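Local coordinates for hypothetical protein Cgl1923 (Corynebacterium glutamicum ATCC 13032, PDB 2P90), which is of unknown function but belongs to the PAC2 family, named after a proteasome assembly chaperone, and may act in a proteasome-related process, at residues T151-H156 with D161-Q166. Numbering follows the deposited sequence.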
ATOM      1  N   THR B 151      15.175 -13.564 -27.406  1.00 49.05           N
ATOM      2  CA  THR B 151      14.509 -12.535 -26.588  1.00 48.90           C
ATOM      3  C   THR B 151      14.420 -11.170 -27.289  1.00 49.05           C
ATOM      4  O   THR B 151      15.424 -10.570 -27.677  1.00 48.82           O
ATOM      5  CB  THR B 151      15.148 -12.404 -25.180  1.00 49.09           C
ATOM      6  OG1 THR B 151      14.986 -13.636 -24.472  1.00 48.54           O
ATOM      7  CG2 THR B 151      14.466 -11.314 -24.372  1.00 49.17           C
ATOM      8  N   VAL B 152      13.197 -10.692 -27.440  1.00 49.11           N
ATOM      9  CA  VAL B 152      12.954  -9.431 -28.102  1.00 49.96           C
ATOM     10  C   VAL B 152      12.893  -8.242 -27.114  1.00 50.60           C
ATOM     11  O   VAL B 152      12.495  -8.397 -25.949  1.00 50.78           O
ATOM     12  CB  VAL B 152      11.656  -9.518 -28.906  1.00 49.88           C
ATOM     13  CG1 VAL B 152      11.148  -8.127 -29.281  1.00 49.98           C
ATOM     14  CG2 VAL B 152      11.885 -10.396 -30.139  1.00 50.18           C
ATOM     15  N   VAL B 153      13.324  -7.080 -27.600  1.00 50.38           N
ATOM     16  CA  VAL B 153      13.211  -5.813 -26.909  1.00 50.57           C
ATOM     17  C   VAL B 153      12.477  -4.806 -27.810  1.00 50.25           C
ATOM     18  O   VAL B 153      12.832  -4.608 -28.974  1.00 49.49           O
ATOM     19  CB  VAL B 153      14.609  -5.269 -26.499  1.00 51.01           C
ATOM     20  CG1 VAL B 153      14.564  -3.755 -26.175  1.00 52.87           C
ATOM     21  CG2 VAL B 153      15.110  -6.004 -25.298  1.00 51.05           C
ATOM     22  N   THR B 154      11.439  -4.183 -27.268  1.00 49.91           N
ATOM     23  CA  THR B 154      10.767  -3.095 -27.981  1.00 49.67           C
ATOM     24  C   THR B 154      11.111  -1.748 -27.333  1.00 48.86           C
ATOM     25  O   THR B 154      11.502  -1.704 -26.174  1.00 49.06           O
ATOM     26  CB  THR B 154       9.247  -3.313 -28.076  1.00 49.21           C
ATOM     27  OG1 THR B 154       8.735  -3.571 -26.786  1.00 50.24           O
ATOM     28  CG2 THR B 154       8.926  -4.508 -28.951  1.00 50.78           C
ATOM     29  N   ALA B 155      10.994  -0.663 -28.085  1.00 48.29           N
ATOM     30  CA  ALA B 155      11.387   0.650 -27.593  1.00 48.44           C
ATOM     31  C   ALA B 155      10.315   1.709 -27.831  1.00 49.00           C
ATOM     32  O   ALA B 155       9.507   1.595 -28.789  1.00 49.12           O
ATOM     33  CB  ALA B 155      12.747   1.090 -28.172  1.00 47.95           C
ATOM     34  N   HIS B 156      10.264   2.683 -26.906  1.00 48.53           N
ATOM     35  CA  HIS B 156       9.482   3.899 -27.063  1.00 48.24           C
ATOM     36  C   HIS B 156      10.289   5.091 -26.585  1.00 48.11           C
ATOM     37  O   HIS B 156      11.241   4.943 -25.823  1.00 48.25           O
ATOM     38  CB  HIS B 156       8.112   3.811 -26.380  1.00 48.63           C
ATOM     39  CG  HIS B 156       8.170   3.553 -24.902  1.00 50.18           C
ATOM     40  ND1 HIS B 156       8.513   4.526 -23.984  1.00 51.52           N
ATOM     41  CD2 HIS B 156       7.901   2.434 -24.186  1.00 49.50           C
ATOM     42  CE1 HIS B 156       8.478   4.004 -22.768  1.00 51.79           C
ATOM     43  NE2 HIS B 156       8.122   2.734 -22.867  1.00 50.93           N
ATOM     44  N   ASP B 161      15.919   5.417 -32.148  1.00 64.75           N
ATOM     45  CA  ASP B 161      16.732   5.241 -33.351  1.00 66.70           C
ATOM     46  C   ASP B 161      18.083   4.614 -33.048  1.00 67.22           C
ATOM     47  O   ASP B 161      18.612   3.890 -33.864  1.00 67.86           O
ATOM     48  CB  ASP B 161      16.923   6.605 -34.030  1.00 67.19           C
ATOM     49  CG  ASP B 161      16.873   7.775 -33.019  1.00 69.73           C
ATOM     50  OD1 ASP B 161      15.766   8.340 -32.783  1.00 69.56           O
ATOM     51  OD2 ASP B 161      17.935   8.107 -32.432  1.00 72.64           O
ATOM     52  N   ARG B 162      18.623   4.875 -31.862  1.00 68.08           N
ATOM     53  CA  ARG B 162      19.943   4.374 -31.468  1.00 68.58           C
ATOM     54  C   ARG B 162      19.960   2.882 -31.149  1.00 69.52           C
ATOM     55  O   ARG B 162      21.020   2.322 -30.869  1.00 69.50           O
ATOM     56  CB  ARG B 162      20.474   5.154 -30.261  1.00 68.27           C
ATOM     57  CG  ARG B 162      20.178   6.627 -30.314  1.00 66.46           C
ATOM     58  CD  ARG B 162      20.733   7.315 -29.109  1.00 62.87           C
ATOM     59  NE  ARG B 162      20.513   8.750 -29.189  1.00 59.69           N
ATOM     60  CZ  ARG B 162      21.197   9.634 -28.484  1.00 59.80           C
ATOM     61  NH1 ARG B 162      22.145   9.221 -27.653  1.00 58.50           N
ATOM     62  NH2 ARG B 162      20.940  10.927 -28.605  1.00 60.75           N
ATOM     63  N   LEU B 163      18.794   2.246 -31.173  1.00 70.78           N
ATOM     64  CA  LEU B 163      18.722   0.805 -30.977  1.00 72.36           C
ATOM     65  C   LEU B 163      18.385   0.063 -32.267  1.00 74.07           C
ATOM     66  O   LEU B 163      17.232   0.041 -32.702  1.00 74.53           O
ATOM     67  CB  LEU B 163      17.738   0.430 -29.868  1.00 72.09           C
ATOM     68  CG  LEU B 163      17.827  -1.056 -29.520  1.00 70.69           C
ATOM     69  CD1 LEU B 163      19.167  -1.343 -28.879  1.00 69.65           C
ATOM     70  CD2 LEU B 163      16.675  -1.516 -28.665  1.00 67.78           C
ATOM     71  N   LYS B 164      19.414  -0.564 -32.843  1.00 76.22           N
ATOM     72  CA  LYS B 164      19.363  -1.258 -34.131  1.00 78.03           C
ATOM     73  C   LYS B 164      18.382  -2.441 -34.128  1.00 78.82           C
ATOM     74  O   LYS B 164      17.473  -2.512 -34.955  1.00 78.71           O
ATOM     75  CB  LYS B 164      20.783  -1.724 -34.495  1.00 78.37           C
ATOM     76  CG  LYS B 164      21.026  -2.083 -35.955  1.00 80.28           C
ATOM     77  CD  LYS B 164      21.423  -0.856 -36.806  1.00 82.81           C
ATOM     78  CE  LYS B 164      22.159  -1.270 -38.097  1.00 82.70           C
ATOM     79  NZ  LYS B 164      21.373  -2.240 -38.915  1.00 81.84           N
ATOM     80  N   ASP B 165      18.562  -3.366 -33.194  1.00 80.06           N
ATOM     81  CA  ASP B 165      17.671  -4.511 -33.107  1.00 81.29           C
ATOM     82  C   ASP B 165      16.572  -4.317 -32.062  1.00 81.99           C
ATOM     83  O   ASP B 165      16.830  -4.282 -30.853  1.00 82.19           O
ATOM     84  CB  ASP B 165      18.454  -5.792 -32.831  1.00 81.74           C
ATOM     85  CG  ASP B 165      17.556  -7.012 -32.753  1.00 82.85           C
ATOM     86  OD1 ASP B 165      16.616  -7.126 -33.579  1.00 84.24           O
ATOM     87  OD2 ASP B 165      17.785  -7.851 -31.857  1.00 83.97           O
ATOM     88  N   GLN B 166      15.339  -4.213 -32.546  1.00 82.61           N
ATOM     89  CA  GLN B 166      14.189  -3.922 -31.712  1.00 83.00           C
ATOM     90  C   GLN B 166      12.934  -4.137 -32.543  1.00 83.30           C
ATOM     91  O   GLN B 166      12.581  -3.300 -33.379  1.00 83.60           O
ATOM     92  CB  GLN B 166      14.279  -2.489 -31.181  1.00 83.10           C
ATOM     93  CG  GLN B 166      12.993  -1.690 -31.242  1.00 83.26           C
ATOM     94  CD  GLN B 166      13.166  -0.336 -31.924  1.00 82.42           C
ATOM     95  OE1 GLN B 166      12.473   0.618 -31.588  1.00 82.01           O
ATOM     96  NE2 GLN B 166      14.090  -0.251 -32.882  1.00 82.31           N
TER
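The side-chain amide of Gln166 meets the methyl of Ala155 obliquely from one face: CB of Ala155 stands above the plane but displaced beyond the oxygen end, 3.5 Å from OE1. The side chain, bent at chi2 (-128°), carries CG past the backbone at Thr154 before the amide turns over Ala155. OE1 itself is bound by the hydroxyl of Ser168, which helps to fix the amide, so the methyl packs on an oxygen already engaged. At the root of the same side chain lies the backbone carbonyl of Val153; its O receives a CA-H...O contact from Gln166 CA at 3.1 Å, with 131° at the hydrogen, and is also 3.4 Å from CB of Gln166. No conventional hydrogen bond links the two segments; the carbonyl contact, the packing of the amide on Ala155 and the apolar Val153–Leu163 pair join them. The apolar part comes from Val153 and Leu163, whose side chains cross at about a right angle. CG1 of Val153, anti to the backbone N (chi1 162°), reaches CD2 of Leu163 at 4.0 Å. Segment 161-166, a 3-10 turn leading into loop, thus folds back along strand 153-157, an outermost strand of the mixed sheet within this chain. Strand 194-202 runs antiparallel beside it, with backbone bonds from Thr154 to Thr198. Val153 and Leu163 both reach helix 211-225, where Lys216 forms a salt bridge with Asp165. The carbonyl of Ala155 itself accepts a hydrogen bond from Asn81 of a second subunit, which places this strand at a subunit interface.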